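Transcriptional regulator, marR family, putative (Sulfolobus solfataricus, PDB 3F3X) probably binds DNA as a winged-helix transcription factor of the MarR family, forming a two-chain assembly. Local coordinates at residues G100-V103 against L104-N108. Residues are numbered along the deposited sequence; the frame is centred on the assembly and turned at random.
Sequences GRQV and LLEAN
V103 and A107 meet on the packed face of helix 98-118, one turn apart. The A107 N-H reaches V103 O at 2.8 Å, nearly straight and almost in line with the carbonyl, while the A107 methyl rests against the same oxygen. Their outer sides pack on M33 of helix 3-33, and V103 also touches L43 of helix 37-48. L104 widens this apolar strip. Its N donates to G100 O at 2.8 Å, and its CB lies 3.4 Å from that oxygen. With CG anti to the backbone N (chi1 170°), the isobutyl end of L104 leaves the turn and packs on F40 and L43.

Round the helix the turn opens to solvent, and its bonds lengthen. L105 N reaches R101 O at 3.2 Å, tilted well off the carbonyl plane, and L105 CG sits 3.4 Å from that oxygen because chi1 of -69° swings it back over the preceding turn. The E106 N to Q102 O bond is weak at 3.3 Å. Here Q102 and E106 run side by side in the same direction, both extended, but the amide and carboxylate planes stand 61° apart. The nearest side-chain atoms of the pair are Q102 CG and E106 OE2, 3.9 Å apart. R101 leads away from the turn and gives its NH1 to S47 O of helix 37-48.

This is regular i to i+4 alpha-helical bonding in an amphipathic helix that follows the winged-helix hairpin; further along, N108 packs on L8 of the second subunit. Chemically, backbone N-H to C=O bonds hold the turn, V103, L104 and A107 pack its inner face on helices 3-33 and 37-48, and the Q102-E106 pair adds van der Waals contact, with no hydrogen bond between the two side chains.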
ATOM      1  N   GLY A 100      20.818  17.279  -0.220  1.00 22.98           N
ATOM      2  CA  GLY A 100      19.932  16.136  -0.139  1.00 21.46           C
ATOM      3  C   GLY A 100      20.183  15.319   1.122  1.00 21.32           C
ATOM      4  O   GLY A 100      19.237  14.855   1.756  1.00 21.18           O
ATOM      5  N   ARG A 101      21.449  15.132   1.487  1.00 20.27           N
ATOM      6  CA  ARG A 101      21.778  14.366   2.689  1.00 22.31           C
ATOM      7  C   ARG A 101      21.222  15.058   3.929  1.00 23.57           C
ATOM      8  O   ARG A 101      20.756  14.407   4.865  1.00 21.73           O
ATOM      9  CB  ARG A 101      23.293  14.191   2.830  1.00 21.55           C
ATOM     10  CG  ARG A 101      23.914  13.278   1.777  1.00 22.83           C
ATOM     11  CD  ARG A 101      25.378  12.993   2.082  1.00 25.11           C
ATOM     12  NE  ARG A 101      26.030  12.221   1.025  1.00 24.22           N
ATOM     13  CZ  ARG A 101      25.965  10.898   0.889  1.00 26.35           C
ATOM     14  NH1 ARG A 101      25.274  10.155   1.746  1.00 23.03           N
ATOM     15  NH2 ARG A 101      26.597  10.314  -0.122  1.00 28.83           N
ATOM     16  N   GLN A 102      21.265  16.384   3.924  1.00 23.19           N
ATOM     17  CA  GLN A 102      20.760  17.155   5.050  1.00 27.14           C
ATOM     18  C   GLN A 102      19.238  17.034   5.130  1.00 25.94           C
ATOM     19  O   GLN A 102      18.678  16.859   6.213  1.00 25.52           O
ATOM     20  CB  GLN A 102      21.187  18.621   4.904  1.00 31.97           C
ATOM     21  CG  GLN A 102      20.520  19.576   5.877  1.00 41.08           C
ATOM     22  CD  GLN A 102      21.154  20.959   5.855  1.00 46.82           C
ATOM     23  OE1 GLN A 102      21.455  21.504   4.787  1.00 49.90           O
ATOM     24  NE2 GLN A 102      21.351  21.538   7.036  1.00 48.77           N
ATOM     25  N   VAL A 103      18.571  17.116   3.982  1.00 23.41           N
ATOM     26  CA  VAL A 103      17.120  16.999   3.949  1.00 23.55           C
ATOM     27  C   VAL A 103      16.696  15.594   4.362  1.00 23.83           C
ATOM     28  O   VAL A 103      15.694  15.424   5.059  1.00 24.41           O
ATOM     29  CB  VAL A 103      16.559  17.339   2.548  1.00 23.20           C
ATOM     30  CG1 VAL A 103      15.088  16.968   2.459  1.00 26.23           C
ATOM     31  CG2 VAL A 103      16.710  18.830   2.290  1.00 24.81           C
ATOM     32  N   LEU A 104      17.457  14.585   3.944  1.00 22.12           N
ATOM     33  CA  LEU A 104      17.135  13.214   4.320  1.00 21.84           C
ATOM     34  C   LEU A 104      17.137  13.048   5.843  1.00 22.62           C
ATOM     35  O   LEU A 104      16.270  12.371   6.401  1.00 22.21           O
ATOM     36  CB  LEU A 104      18.137  12.238   3.708  1.00 21.13           C
ATOM     37  CG  LEU A 104      18.041  10.798   4.220  1.00 22.00           C
ATOM     38  CD1 LEU A 104      16.638  10.239   3.978  1.00 23.36           C
ATOM     39  CD2 LEU A 104      19.081   9.943   3.509  1.00 21.18           C
ATOM     40  N   LEU A 105      18.114  13.657   6.514  1.00 23.77           N
ATOM     41  CA  LEU A 105      18.200  13.563   7.971  1.00 24.22           C
ATOM     42  C   LEU A 105      16.923  14.098   8.610  1.00 23.51           C
ATOM     43  O   LEU A 105      16.385  13.504   9.545  1.00 24.13           O
ATOM     44  CB  LEU A 105      19.403  14.349   8.497  1.00 26.39           C
ATOM     45  CG  LEU A 105      20.797  13.803   8.176  1.00 30.65           C
ATOM     46  CD1 LEU A 105      21.862  14.763   8.703  1.00 32.35           C
ATOM     47  CD2 LEU A 105      20.959  12.417   8.800  1.00 32.89           C
ATOM     48  N   GLU A 106      16.441  15.219   8.090  1.00 24.91           N
ATOM     49  CA  GLU A 106      15.225  15.843   8.596  1.00 26.20           C
ATOM     50  C   GLU A 106      13.994  14.998   8.276  1.00 25.96           C
ATOM     51  O   GLU A 106      13.152  14.771   9.143  1.00 26.52           O
ATOM     52  CB  GLU A 106      15.073  17.242   7.995  1.00 29.07           C
ATOM     53  CG  GLU A 106      16.130  18.233   8.469  1.00 36.97           C
ATOM     54  CD  GLU A 106      16.142  19.519   7.663  1.00 40.72           C
ATOM     55  OE1 GLU A 106      15.118  19.832   7.017  1.00 44.76           O
ATOM     56  OE2 GLU A 106      17.176  20.223   7.684  1.00 43.35           O
ATOM     57  N   ALA A 107      13.886  14.532   7.032  1.00 23.99           N
ATOM     58  CA  ALA A 107      12.742  13.711   6.631  1.00 23.01           C
ATOM     59  C   ALA A 107      12.701  12.424   7.460  1.00 23.73           C
ATOM     60  O   ALA A 107      11.628  11.975   7.873  1.00 23.31           O
ATOM     61  CB  ALA A 107      12.825  13.377   5.129  1.00 22.28           C
ATOM     62  N   ASN A 108      13.872  11.834   7.696  1.00 23.02           N
ATOM     63  CA  ASN A 108      13.971  10.614   8.490  1.00 24.19           C
ATOM     64  C   ASN A 108      13.438  10.877   9.894  1.00 24.13           C
ATOM     65  O   ASN A 108      12.691  10.070  10.446  1.00 23.01           O
ATOM     66  CB  ASN A 108      15.427  10.144   8.578  1.00 22.55           C
ATOM     67  CG  ASN A 108      15.605   8.969   9.526  1.00 26.77           C
ATOM     68  OD1 ASN A 108      16.236   9.092  10.579  1.00 27.29           O
ATOM     69  ND2 ASN A 108      15.045   7.826   9.161  1.00 25.31           N
TER